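Local coordinates for DegT/DnrJ/EryC1/StrS aminotransferase (Brucella abortus 2308, PDB 4QGR), which probably acts as a pyridoxal 5'-phosphate-dependent aminotransferase of the DegT/DnrJ/EryC1 family, at residues 271-276 with 362-367; 315-320 with 355-360; 262-267 with 292-297; 276-281 with 372-377; 299-304 with 347-352. All blocks are in the same frame, centred on the assembly; numbering follows the deposited sequence.

Interaction 1 (271-276 with 362-367); sequences ARRYNE and LSEADQ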
# COMPACT_ATOMS: atom_id res chain seq x y z
N ALA A 271 -26.34 17.14 10.74
CA ALA A 271 -26.84 17.15 9.36
C ALA A 271 -28.28 17.56 9.32
O ALA A 271 -28.67 18.31 8.45
CB ALA A 271 -26.69 15.80 8.70
N ARG A 272 -29.08 17.05 10.26
CA ARG A 272 -30.52 17.39 10.29
C ARG A 272 -30.72 18.86 10.58
O ARG A 272 -31.59 19.51 10.01
CB ARG A 272 -31.28 16.49 11.28
CG ARG A 272 -31.44 15.06 10.76
CD ARG A 272 -32.18 14.13 11.72
NE ARG A 272 -32.23 12.75 11.21
CZ ARG A 272 -33.10 12.30 10.29
NH1 ARG A 272 -34.00 13.11 9.74
NH2 ARG A 272 -33.06 11.03 9.90
N ARG A 273 -29.89 19.39 11.46
CA ARG A 273 -29.96 20.82 11.78
C ARG A 273 -29.59 21.68 10.56
O ARG A 273 -30.27 22.69 10.29
CB ARG A 273 -29.12 21.15 13.01
CG ARG A 273 -29.41 22.53 13.60
CD ARG A 273 -28.86 22.58 15.02
NE ARG A 273 -29.19 23.85 15.66
CZ ARG A 273 -28.42 24.93 15.70
NH1 ARG A 273 -27.21 24.95 15.17
NH2 ARG A 273 -28.87 26.02 16.33
N TYR A 274 -28.56 21.31 9.81
CA TYR A 274 -28.29 22.03 8.56
C TYR A 274 -29.48 21.92 7.60
O TYR A 274 -29.88 22.90 6.97
CB TYR A 274 -27.10 21.44 7.82
CG TYR A 274 -25.69 21.91 8.12
CD1 TYR A 274 -25.35 23.27 8.19
CD2 TYR A 274 -24.66 20.96 8.21
CE1 TYR A 274 -24.03 23.67 8.39
CE2 TYR A 274 -23.35 21.33 8.40
CZ TYR A 274 -23.03 22.70 8.47
OH TYR A 274 -21.72 23.06 8.62
N ASN A 275 -30.00 20.70 7.44
CA ASN A 275 -31.04 20.48 6.42
C ASN A 275 -32.27 21.35 6.70
O ASN A 275 -32.75 22.03 5.80
CB ASN A 275 -31.44 19.00 6.30
CG ASN A 275 -30.39 18.15 5.58
OD1 ASN A 275 -29.43 18.67 4.98
ND2 ASN A 275 -30.59 16.85 5.59
N GLU A 276 -32.72 21.36 7.96
CA GLU A 276 -33.92 22.12 8.33
C GLU A 276 -33.69 23.62 8.20
O GLU A 276 -34.59 24.35 7.82
CB GLU A 276 -34.40 21.74 9.75
CG GLU A 276 -34.95 20.31 9.78
CD GLU A 276 -36.10 20.08 8.78
OE1 GLU A 276 -37.03 20.93 8.70
OE2 GLU A 276 -36.07 19.06 8.05
N LEU A 362 -18.61 19.89 15.73
CA LEU A 362 -19.03 21.20 15.30
C LEU A 362 -19.99 21.77 16.33
O LEU A 362 -21.01 21.15 16.64
CB LEU A 362 -19.71 21.09 13.94
CG LEU A 362 -20.04 22.39 13.20
CD1 LEU A 362 -18.75 23.07 12.76
CD2 LEU A 362 -20.97 22.10 12.02
N SER A 363 -19.68 22.94 16.85
CA SER A 363 -20.53 23.52 17.91
C SER A 363 -21.80 24.14 17.33
O SER A 363 -21.86 24.50 16.15
CB SER A 363 -19.74 24.59 18.67
OG SER A 363 -19.54 25.75 17.86
N GLU A 364 -22.79 24.31 18.20
CA GLU A 364 -24.02 25.00 17.80
C GLU A 364 -23.67 26.38 17.27
O GLU A 364 -24.15 26.78 16.23
CB GLU A 364 -24.98 25.18 18.97
CG GLU A 364 -25.84 24.00 19.29
CD GLU A 364 -27.10 24.39 20.06
OE1 GLU A 364 -27.58 25.55 19.93
OE2 GLU A 364 -27.59 23.53 20.80
N ALA A 365 -22.83 27.09 18.01
CA ALA A 365 -22.41 28.44 17.61
C ALA A 365 -21.73 28.47 16.24
O ALA A 365 -22.02 29.34 15.41
CB ALA A 365 -21.52 29.08 18.69
N ASP A 366 -20.87 27.48 15.96
CA ASP A 366 -20.23 27.49 14.67
C ASP A 366 -21.22 27.14 13.54
O ASP A 366 -21.28 27.79 12.49
CB ASP A 366 -19.02 26.57 14.67
CG ASP A 366 -17.81 27.21 15.34
OD1 ASP A 366 -17.80 28.45 15.55
OD2 ASP A 366 -16.86 26.48 15.65
N GLN A 367 -22.06 26.16 13.80
CA GLN A 367 -23.11 25.84 12.86
C GLN A 367 -24.04 27.02 12.61
O GLN A 367 -24.36 27.33 11.47
CB GLN A 367 -23.90 24.61 13.32
CG GLN A 367 -24.80 24.07 12.26
CD GLN A 367 -25.26 22.65 12.52
OE1 GLN A 367 -25.43 22.24 13.66
NE2 GLN A 367 -25.45 21.89 11.46
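Gln367 enters between Arg273 and Tyr274 where helix 364-377 packs on helix 247-278, a helix-helix contact in the C-terminal part of what is, by family, a fold type I aminotransferase. Its CB lies in the plane of the Arg273 guanidinium, 3.8 Å from Arg273 NH1. CG comes next; anti to the backbone N (chi1 -168°), it leads toward the other helix and sits 4.0 Å from Tyr274 CE1. At the amide the two branches part. OE1 rests 3.7 Å from Arg273 CD and near the guanidinium edge, without a hydrogen bond across the contact. NE2 sits above the centre of the Tyr274 ring, 3.3 Å from Tyr274 CG, with the amide plane nearly perpendicular to the ring (86°), and it is also hydrogen-bonded to Ile270 O. Arg273 itself forms a salt bridge with Asp368, while Glu364 OE1 lies 3.9 Å from Arg273 NH2, a long salt bridge of charges alone, the oxygen lying over one face of the guanidinium where no N-H points at it. Ser363 caps helix 364-377 by accepting from Asp366 N. Leu362 meets the phenol tip to tip, its CD2 lying 3.6 Å from Tyr274 OH, a hydroxyl that is hydrogen-bonded to Pro357 O.

Interaction 2 (315-320 with 355-360); sequences EGIPSV and SLPMHP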
# COMPACT_ATOMS: atom_id res chain seq x y z
N GLU A 315 -15.65 34.91 5.79
CA GLU A 315 -16.11 34.84 7.17
C GLU A 315 -15.40 33.75 7.96
O GLU A 315 -15.83 33.40 9.05
CB GLU A 315 -17.62 34.59 7.22
CG GLU A 315 -18.46 35.74 6.71
CD GLU A 315 -18.41 36.96 7.60
OE1 GLU A 315 -18.21 36.82 8.84
OE2 GLU A 315 -18.50 38.08 7.04
N GLY A 316 -14.28 33.24 7.44
CA GLY A 316 -13.48 32.26 8.19
C GLY A 316 -14.03 30.85 8.18
O GLY A 316 -13.69 30.03 9.06
N ILE A 317 -14.87 30.53 7.19
CA ILE A 317 -15.50 29.21 7.11
C ILE A 317 -14.91 28.47 5.91
O ILE A 317 -15.05 28.93 4.78
CB ILE A 317 -17.04 29.34 6.99
CG1 ILE A 317 -17.61 30.02 8.24
CG2 ILE A 317 -17.67 27.99 6.75
CD1 ILE A 317 -18.93 30.73 8.01
N PRO A 318 -14.22 27.34 6.17
CA PRO A 318 -13.71 26.53 5.06
C PRO A 318 -14.82 25.73 4.40
O PRO A 318 -15.83 25.38 5.07
CB PRO A 318 -12.73 25.59 5.74
CG PRO A 318 -13.33 25.40 7.12
CD PRO A 318 -13.87 26.75 7.48
N SER A 319 -14.65 25.47 3.10
CA SER A 319 -15.59 24.60 2.37
C SER A 319 -14.83 24.01 1.20
O SER A 319 -13.81 24.56 0.77
CB SER A 319 -16.80 25.38 1.90
OG SER A 319 -16.48 26.42 0.97
N VAL A 320 -15.30 22.88 0.68
CA VAL A 320 -14.56 22.16 -0.37
C VAL A 320 -15.55 21.66 -1.42
O VAL A 320 -16.64 21.23 -1.10
CB VAL A 320 -13.84 20.93 0.20
CG1 VAL A 320 -12.93 20.26 -0.84
CG2 VAL A 320 -13.02 21.36 1.39
N SER A 355 -19.32 21.26 -0.28
CA SER A 355 -19.35 20.58 1.00
C SER A 355 -18.97 21.51 2.16
O SER A 355 -18.07 22.32 2.04
CB SER A 355 -18.47 19.33 0.98
OG SER A 355 -18.87 18.47 -0.10
N LEU A 356 -19.75 21.44 3.24
CA LEU A 356 -19.63 22.36 4.40
C LEU A 356 -18.93 21.64 5.56
O LEU A 356 -18.89 20.42 5.59
CB LEU A 356 -21.03 22.78 4.87
CG LEU A 356 -21.94 23.35 3.79
CD1 LEU A 356 -23.28 23.79 4.41
CD2 LEU A 356 -21.24 24.55 3.13
N PRO A 357 -18.39 22.39 6.53
CA PRO A 357 -17.82 21.74 7.68
C PRO A 357 -18.76 20.69 8.28
O PRO A 357 -19.94 20.94 8.45
CB PRO A 357 -17.58 22.89 8.66
CG PRO A 357 -17.35 24.08 7.74
CD PRO A 357 -18.32 23.86 6.62
N MET A 358 -18.25 19.51 8.52
CA MET A 358 -19.08 18.41 8.96
C MET A 358 -18.20 17.45 9.73
O MET A 358 -17.31 16.86 9.17
CB MET A 358 -19.69 17.69 7.79
CG MET A 358 -20.40 16.38 8.19
SD MET A 358 -21.59 16.42 9.58
CE MET A 358 -22.78 17.38 8.78
N HIS A 359 -18.42 17.38 11.03
CA HIS A 359 -17.72 16.44 11.91
C HIS A 359 -18.48 16.42 13.24
O HIS A 359 -19.34 17.29 13.48
CB HIS A 359 -16.25 16.84 12.10
CG HIS A 359 -16.03 18.24 12.55
ND1 HIS A 359 -16.04 18.61 13.88
CD2 HIS A 359 -15.86 19.39 11.86
CE1 HIS A 359 -15.80 19.89 13.99
NE2 HIS A 359 -15.69 20.40 12.78
N PRO A 360 -18.17 15.45 14.12
CA PRO A 360 -18.96 15.32 15.33
C PRO A 360 -18.85 16.46 16.32
O PRO A 360 -19.71 16.55 17.21
CB PRO A 360 -18.46 13.98 15.94
CG PRO A 360 -17.81 13.25 14.79
CD PRO A 360 -17.21 14.34 13.97
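Val320 and Ser355 satisfy each other's backbone in both directions: Val320 N donates to Ser355 O at 3.1 Å, and Ser355 N donates to Val320 O at 2.8 Å. Both bonds are fairly straight, 162° and 159° at the hydrogen. Ser319 CB also comes within 3.3 Å of Ser355 O, so this carbonyl is flanked by a carbon as well as held by an N-H. The Ser355 hydroxyl has its partner outside the two segments, being hydrogen-bonded to the hydroxyl of Ser299. Its OG, anti to the carbonyl carbon (chi1 -55°), stays 3.7 Å from Val320 O. Together the two backbone bonds make a single antiparallel bridge of the hydrogen-bonded kind, by which the chain after helix 305-314 joins one edge of strand 353-356; along the other edge Leu356 bonds to the backbone of Tyr298 on strand 298-301. Beyond the bridge no further hydrogen bond crosses. Pro357 offers no N-H, and its ring carbon CD packs 3.3 Å from Pro318 O, while Ile317 CG2 meets Pro357 CG at 4.0 Å with the two side chains crossing at about a right angle. Upstream, Gly316, with positive phi, is the C-prime residue of the Schellman motif that closes helix 305-314, in which Ile317 N is bound to Leu312 O. Helix 364-377 flanks this end, Lys369 NZ donating a hydrogen bond to Glu315 O while Ile370 and Val373 pack on Ile317.

Interaction 3 (262-267 with 292-297); sequences DEMEAR and RSAWAQ
Ser293 O and Met264 O share one water, which lies 2.7 Å from Ser293 O and 2.8 Å from Met264 O and is hydrogen-bonded to both, so a helix carbonyl and a loop carbonyl are joined without a direct bond. The same water lies in the plane of the Trp295 indole, at its edge. A second water links Arg267 to the loop: Arg267 NH1 donates to it at 3.0 Å, in the guanidinium plane, and it is also hydrogen-bonded to Ala296 O. The Arg267 chain, extended from CG to NE, runs past the loop backbone, and its CD lies 3.3 Å from Ala294 O. Here helix 247-278 carries the connection between strands 291-292 and 298-301, which borders the cofactor site of this aminotransferase fold: the side chain of Ala296 is about 4 Å from that of Gln173, a residue that binds pyridoxal 5'-phosphate. An ST turn shapes the connection, with Ser293 OG accepting from Trp295 N at 163°, and Ser293 CB packs over one face of the indole, offset toward its rim. Met264 makes contact at both CB and CE. Its CB sits above the centre of the Arg292 guanidinium, 3.6 Å from Arg292 CZ, and its chain, bent at both chi2 and chi3, carries CE to 3.9 Å from Ala294 CB. The nitrogens of this guanidinium have partners outside the segments, Gly176 O at NH2 and the Glu261 carboxylate, in a salt bridge, at NH1.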
# COMPACT_ATOMS: atom_id res chain seq x y z
N ASP A 262 -21.34 6.94 18.89
CA ASP A 262 -21.79 8.23 19.46
C ASP A 262 -21.55 9.38 18.44
O ASP A 262 -22.38 10.27 18.25
CB ASP A 262 -21.08 8.49 20.78
CG ASP A 262 -21.59 9.70 21.47
OD1 ASP A 262 -22.68 9.61 22.07
OD2 ASP A 262 -20.91 10.73 21.46
N GLU A 263 -20.39 9.33 17.78
CA GLU A 263 -20.10 10.27 16.71
C GLU A 263 -21.12 10.23 15.56
O GLU A 263 -21.40 11.27 14.96
CB GLU A 263 -18.71 10.00 16.13
CG GLU A 263 -17.59 10.46 17.04
CD GLU A 263 -16.22 10.26 16.45
OE1 GLU A 263 -16.07 9.43 15.51
OE2 GLU A 263 -15.27 10.96 16.87
N MET A 264 -21.59 9.03 15.21
CA MET A 264 -22.68 8.89 14.21
C MET A 264 -23.99 9.54 14.67
O MET A 264 -24.69 10.20 13.88
CB MET A 264 -22.90 7.42 13.84
CG MET A 264 -21.77 6.90 12.97
SD MET A 264 -21.76 7.68 11.34
CE MET A 264 -20.03 7.92 11.01
N GLU A 265 -24.29 9.43 15.96
CA GLU A 265 -25.46 10.15 16.48
C GLU A 265 -25.27 11.64 16.30
O GLU A 265 -26.21 12.37 15.92
CB GLU A 265 -25.74 9.78 17.95
CG GLU A 265 -26.05 8.29 18.10
CD GLU A 265 -26.07 7.82 19.55
OE1 GLU A 265 -25.89 8.65 20.47
OE2 GLU A 265 -26.28 6.60 19.77
N ALA A 266 -24.06 12.12 16.61
CA ALA A 266 -23.75 13.53 16.50
C ALA A 266 -23.85 14.01 15.06
O ALA A 266 -24.43 15.04 14.79
CB ALA A 266 -22.35 13.82 17.05
N ARG A 267 -23.28 13.25 14.14
CA ARG A 267 -23.32 13.61 12.72
C ARG A 267 -24.79 13.72 12.24
O ARG A 267 -25.14 14.68 11.57
CB ARG A 267 -22.55 12.61 11.90
CG ARG A 267 -21.05 12.62 12.08
CD ARG A 267 -20.36 11.36 11.51
NE ARG A 267 -18.91 11.45 11.59
CZ ARG A 267 -18.13 12.13 10.73
NH1 ARG A 267 -18.63 12.72 9.66
NH2 ARG A 267 -16.82 12.21 10.94
N ARG A 292 -29.34 6.02 7.80
CA ARG A 292 -28.38 6.89 8.46
C ARG A 292 -27.17 7.01 7.55
O ARG A 292 -26.66 6.00 7.07
CB ARG A 292 -28.00 6.33 9.84
CG ARG A 292 -27.14 7.29 10.64
CD ARG A 292 -26.80 6.73 12.03
NE ARG A 292 -25.78 5.68 12.05
CZ ARG A 292 -25.46 4.95 13.13
NH1 ARG A 292 -26.06 5.16 14.30
NH2 ARG A 292 -24.51 4.02 13.05
N SER A 293 -26.77 8.25 7.24
CA SER A 293 -25.54 8.48 6.49
C SER A 293 -24.35 8.60 7.44
O SER A 293 -24.48 9.06 8.59
CB SER A 293 -25.66 9.80 5.68
OG SER A 293 -24.42 10.05 5.02
N ALA A 294 -23.17 8.16 6.99
CA ALA A 294 -21.96 8.44 7.72
C ALA A 294 -21.56 9.92 7.61
O ALA A 294 -20.74 10.37 8.41
CB ALA A 294 -20.82 7.58 7.24
N TRP A 295 -22.17 10.69 6.70
CA TRP A 295 -21.82 12.12 6.53
C TRP A 295 -20.32 12.33 6.45
O TRP A 295 -19.78 13.22 7.08
CB TRP A 295 -22.41 12.98 7.65
CG TRP A 295 -23.94 12.93 7.61
CD1 TRP A 295 -24.76 12.31 8.50
CD2 TRP A 295 -24.77 13.49 6.61
NE1 TRP A 295 -26.07 12.46 8.12
CE2 TRP A 295 -26.09 13.18 6.95
CE3 TRP A 295 -24.52 14.27 5.48
CZ2 TRP A 295 -27.17 13.60 6.18
CZ3 TRP A 295 -25.62 14.66 4.69
CH2 TRP A 295 -26.91 14.34 5.05
N ALA A 296 -19.65 11.55 5.61
CA ALA A 296 -18.28 11.84 5.29
C ALA A 296 -18.14 13.27 4.81
O ALA A 296 -17.13 13.94 5.08
CB ALA A 296 -17.78 10.88 4.26
N GLN A 297 -19.14 13.74 4.06
CA GLN A 297 -19.26 15.15 3.68
C GLN A 297 -20.73 15.55 3.78
O GLN A 297 -21.64 14.70 3.58
CB GLN A 297 -18.81 15.42 2.22
CG GLN A 297 -17.40 14.91 1.93
CD GLN A 297 -16.30 15.63 2.64
OE1 GLN A 297 -16.49 16.75 3.11
NE2 GLN A 297 -15.08 15.02 2.66
O HOH W 1 -25.11 9.92 11.08
O HOH W 2 -16.90 14.39 7.90

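Interaction 4 (276-281 with 372-377); sequences EALKDV and GVIRGF
Leu278 crosses Ile374 at about a right angle, its CD2 pressed against Ile374 CG2 at 3.7 Å and its CD1 reaching Ile374 CD1 at 4.1 Å. Val281 CG2 touches the same Ile374 methyl, CG2, more loosely. Beside this apolar patch Arg375 arches over to the residues around the C-terminal part of helix 247-278. A bend at chi3 (69°) turns NE, and the guanidinium meets Asp280 end-on: NH1 of Arg375 donates to Asp280 OD1 at 2.8 Å, and Arg375 NH2 donates to Asp280 OD2 at 3.1 Å. Each oxygen uses its syn lone pair, and the carboxylate and guanidinium are nearly coplanar (16°), the classic two-pronged salt bridge. Arg375 NH1 also makes a weak bond to Ala277 O, 2.6 Å long but with an angle of only 121°. The guanidinium thus brings its charge close to the Ala277 carbonyl near the C-terminal end of helix 247-278, which is probably favourable. Val281 CG1 lies over one face of the guanidinium, offset toward the rim. Glu276 and Lys279 form a separate salt bridge within their own segment. The whole contact joins the C-terminal part of helix 247-278 and the residues that follow it to the last turns of helix 364-377, the latter backed by helix 305-314, where Val373 and Ile374 pack on Leu312 and Phe377 on Leu308.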
# COMPACT_ATOMS: atom_id res chain seq x y z
N GLU A 276 -32.72 21.36 7.96
CA GLU A 276 -33.92 22.12 8.33
C GLU A 276 -33.69 23.62 8.20
O GLU A 276 -34.59 24.35 7.82
CB GLU A 276 -34.40 21.74 9.75
CG GLU A 276 -34.95 20.31 9.78
CD GLU A 276 -36.10 20.08 8.78
OE1 GLU A 276 -37.03 20.93 8.70
OE2 GLU A 276 -36.07 19.06 8.05
N ALA A 277 -32.47 24.09 8.45
CA ALA A 277 -32.21 25.53 8.45
C ALA A 277 -31.93 26.05 7.05
O ALA A 277 -32.11 27.25 6.80
CB ALA A 277 -31.05 25.85 9.38
N LEU A 278 -31.47 25.18 6.15
CA LEU A 278 -30.98 25.62 4.83
C LEU A 278 -31.86 25.27 3.64
O LEU A 278 -31.63 25.77 2.54
CB LEU A 278 -29.56 25.05 4.59
CG LEU A 278 -28.48 25.65 5.50
CD1 LEU A 278 -27.19 24.87 5.35
CD2 LEU A 278 -28.25 27.13 5.19
N LYS A 279 -32.84 24.40 3.84
CA LYS A 279 -33.59 23.84 2.75
C LYS A 279 -34.31 24.85 1.85
O LYS A 279 -34.58 24.56 0.68
CB LYS A 279 -34.61 22.81 3.26
CG LYS A 279 -35.69 23.38 4.14
CD LYS A 279 -36.52 22.24 4.72
CE LYS A 279 -37.49 22.76 5.76
NZ LYS A 279 -38.27 21.63 6.34
N ASP A 280 -34.62 26.02 2.38
CA ASP A 280 -35.28 27.05 1.58
C ASP A 280 -34.38 27.97 0.78
O ASP A 280 -34.88 28.76 -0.03
CB ASP A 280 -36.19 27.91 2.48
CG ASP A 280 -35.43 28.65 3.55
OD1 ASP A 280 -34.45 28.12 4.17
OD2 ASP A 280 -35.81 29.79 3.82
N VAL A 281 -33.06 27.93 1.00
CA VAL A 281 -32.12 28.77 0.25
C VAL A 281 -31.13 27.96 -0.61
O VAL A 281 -30.56 28.51 -1.55
CB VAL A 281 -31.33 29.72 1.17
CG1 VAL A 281 -32.23 30.80 1.74
CG2 VAL A 281 -30.60 28.97 2.29
N GLY A 372 -25.93 31.21 9.07
CA GLY A 372 -26.20 32.64 8.92
C GLY A 372 -25.56 33.19 7.65
O GLY A 372 -26.14 34.02 6.96
N VAL A 373 -24.36 32.76 7.35
CA VAL A 373 -23.65 33.31 6.21
C VAL A 373 -24.32 32.84 4.94
O VAL A 373 -24.49 33.63 3.99
CB VAL A 373 -22.15 32.94 6.24
CG1 VAL A 373 -21.46 33.38 4.95
CG2 VAL A 373 -21.47 33.57 7.43
N ILE A 374 -24.72 31.56 4.91
CA ILE A 374 -25.35 31.00 3.72
C ILE A 374 -26.71 31.69 3.46
O ILE A 374 -27.00 32.10 2.33
CB ILE A 374 -25.50 29.47 3.83
CG1 ILE A 374 -24.12 28.81 3.91
CG2 ILE A 374 -26.29 28.90 2.64
CD1 ILE A 374 -24.13 27.34 4.22
N ARG A 375 -27.52 31.83 4.50
CA ARG A 375 -28.83 32.47 4.38
C ARG A 375 -28.66 33.94 3.94
O ARG A 375 -29.38 34.44 3.05
CB ARG A 375 -29.59 32.39 5.71
CG ARG A 375 -29.97 30.96 6.12
CD ARG A 375 -30.88 30.96 7.34
NE ARG A 375 -32.17 31.52 6.94
CZ ARG A 375 -33.10 30.85 6.27
NH1 ARG A 375 -32.93 29.57 5.95
NH2 ARG A 375 -34.20 31.46 5.90
N GLY A 376 -27.67 34.61 4.53
CA GLY A 376 -27.40 36.01 4.22
C GLY A 376 -26.97 36.18 2.77
O GLY A 376 -27.41 37.11 2.11
N PHE A 377 -26.10 35.29 2.29
CA PHE A 377 -25.68 35.29 0.89
C PHE A 377 -26.87 35.23 -0.04
O PHE A 377 -26.88 35.89 -1.07
CB PHE A 377 -24.76 34.09 0.58
CG PHE A 377 -24.24 34.07 -0.84
CD1 PHE A 377 -23.21 34.93 -1.23
CD2 PHE A 377 -24.80 33.23 -1.79
CE1 PHE A 377 -22.75 34.92 -2.53
CE2 PHE A 377 -24.33 33.21 -3.10
CZ PHE A 377 -23.31 34.07 -3.47

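Interaction 5 (299-304 with 347-352); sequences SIESEN and ESLPSR
Arg352 NE donates to Glu301 OE1 at 2.7 Å, a nearly straight bond (162°) that is part of a salt bridge. The two side chains lie side by side and point the same way. OE1 lies in the guanidinium plane, yet the nitrogen meets it from above the carboxylate, 47° out of that plane. A water links the pair a second time, accepting from Arg352 NH2 at 2.9 Å and hydrogen-bonded to Glu301 OE2. Leu349 CD2 packs against the carboxylate, 3.6 Å from Glu301 OE2. The backbone adds a second grip: Ser302 N donates to Arg352 O at 2.9 Å, and Glu301 CA makes a CA-H...O contact with the same Arg352 O at 3.2 Å. A further shell fixes these groups. Tyr116 OH is hydrogen-bonded to Glu301 OE2, with Lys283 as a long, weak ion pair. Leu349 CA sits over the centre of the Arg352 guanidinium, and Arg352 NH1 makes a weak bond to Ser348 OG, so the arginine folds back over Ser348 and Leu349. A second water bridges Ser302 O, at 2.9 Å, and Ser351 O. The Ser302 hydroxyl donates to Glu303 O and is also bonded to His378 NE2. In the fold, the turn after helix 344-348 leads directly into strand 353-356, the antiparallel partner of strand 298-301, where Ile300 pairs with Leu354; helix 305-314 lies against this two-stranded sheet, with Leu308 touching Ile300 and Ser302.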
# COMPACT_ATOMS: atom_id res chain seq x y z
N SER A 299 -23.00 17.86 1.75
CA SER A 299 -22.92 18.47 0.44
C SER A 299 -24.26 19.08 0.00
O SER A 299 -25.27 18.35 -0.11
CB SER A 299 -22.47 17.43 -0.57
OG SER A 299 -21.14 16.96 -0.29
N ILE A 300 -24.20 20.37 -0.31
CA ILE A 300 -25.34 21.17 -0.76
C ILE A 300 -25.14 21.56 -2.22
O ILE A 300 -24.05 21.37 -2.76
CB ILE A 300 -25.52 22.45 0.07
CG1 ILE A 300 -24.29 23.35 -0.05
CG2 ILE A 300 -25.81 22.04 1.50
CD1 ILE A 300 -24.49 24.79 0.29
N GLU A 301 -26.18 22.07 -2.86
CA GLU A 301 -26.01 22.74 -4.14
C GLU A 301 -26.55 24.15 -4.01
O GLU A 301 -27.57 24.37 -3.40
CB GLU A 301 -26.72 22.01 -5.27
CG GLU A 301 -26.26 20.59 -5.49
CD GLU A 301 -27.21 19.80 -6.37
OE1 GLU A 301 -27.74 20.37 -7.32
OE2 GLU A 301 -27.41 18.62 -6.10
N SER A 302 -25.85 25.10 -4.61
CA SER A 302 -26.22 26.50 -4.52
C SER A 302 -26.12 27.22 -5.85
O SER A 302 -25.21 26.95 -6.61
CB SER A 302 -25.29 27.19 -3.52
OG SER A 302 -25.55 28.57 -3.42
N GLU A 303 -27.05 28.15 -6.11
CA GLU A 303 -26.85 29.19 -7.13
C GLU A 303 -25.61 29.99 -6.73
O GLU A 303 -25.32 30.12 -5.54
CB GLU A 303 -28.06 30.14 -7.22
N ASN A 304 -24.88 30.52 -7.73
CA ASN A 304 -23.65 31.25 -7.48
C ASN A 304 -22.76 30.57 -6.44
O ASN A 304 -22.37 31.21 -5.44
CB ASN A 304 -23.99 32.68 -7.08
CG ASN A 304 -24.82 33.39 -8.13
OD1 ASN A 304 -25.92 33.86 -7.86
ND2 ASN A 304 -24.31 33.44 -9.36
N GLU A 347 -21.63 15.84 -15.04
CA GLU A 347 -20.96 16.97 -15.65
C GLU A 347 -21.39 18.33 -15.09
O GLU A 347 -20.59 19.29 -15.10
CB GLU A 347 -21.18 16.92 -17.18
CG GLU A 347 -20.37 15.81 -17.82
CD GLU A 347 -20.49 15.75 -19.32
OE1 GLU A 347 -21.13 16.67 -19.91
OE2 GLU A 347 -19.95 14.80 -19.93
N SER A 348 -22.64 18.45 -14.67
CA SER A 348 -23.16 19.71 -14.17
C SER A 348 -23.00 19.94 -12.66
O SER A 348 -22.91 21.08 -12.20
CB SER A 348 -24.62 19.88 -14.55
OG SER A 348 -25.37 18.84 -14.00
N LEU A 349 -22.97 18.86 -11.87
CA LEU A 349 -22.78 19.04 -10.42
C LEU A 349 -21.59 19.87 -9.99
O LEU A 349 -21.72 20.61 -9.00
CB LEU A 349 -22.70 17.68 -9.70
CG LEU A 349 -24.03 17.05 -9.43
CD1 LEU A 349 -23.83 15.65 -8.89
CD2 LEU A 349 -24.83 17.90 -8.43
N PRO A 350 -20.41 19.69 -10.62
CA PRO A 350 -19.25 20.50 -10.26
C PRO A 350 -19.47 22.00 -10.32
O PRO A 350 -18.72 22.74 -9.67
CB PRO A 350 -18.17 20.08 -11.28
CG PRO A 350 -18.55 18.70 -11.67
CD PRO A 350 -20.06 18.74 -11.68
N SER A 351 -20.48 22.49 -11.04
CA SER A 351 -20.71 23.92 -11.11
C SER A 351 -21.57 24.43 -9.97
O SER A 351 -21.68 25.64 -9.81
CB SER A 351 -21.35 24.33 -12.44
OG SER A 351 -22.68 23.80 -12.56
N ARG A 352 -22.18 23.53 -9.19
CA ARG A 352 -23.10 23.96 -8.15
C ARG A 352 -22.96 23.30 -6.78
O ARG A 352 -23.53 23.79 -5.83
CB ARG A 352 -24.55 23.84 -8.66
CG ARG A 352 -24.98 22.43 -9.01
CD ARG A 352 -26.39 22.38 -9.68
NE ARG A 352 -26.85 20.97 -9.75
CZ ARG A 352 -26.82 20.17 -10.85
NH1 ARG A 352 -26.41 20.63 -12.01
NH2 ARG A 352 -27.26 18.91 -10.79
O HOH W 3 -28.77 17.93 -8.57
O HOH W 4 -23.52 27.60 -8.90

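How the interactions relate
Interactions 1 and 4 hold the same two helices, 247-278 and 364-377, at different turns: the first is largely buried and lets an amide rest on a ring, while the second, nearer the surface, relies on a two-pronged salt bridge beside an apolar patch. Interaction 3 uses an earlier part of helix 247-278, is buried, combining waters with direct packing, and comes closest to the cofactor. Interactions 2 and 5 meet at the two-stranded sheet; the former is backbone bridging with prolines, the latter combines a salt bridge, a backbone bond and bridging waters. Leu356 packs on Ile374 and Leu278, joining that sheet to interaction 4.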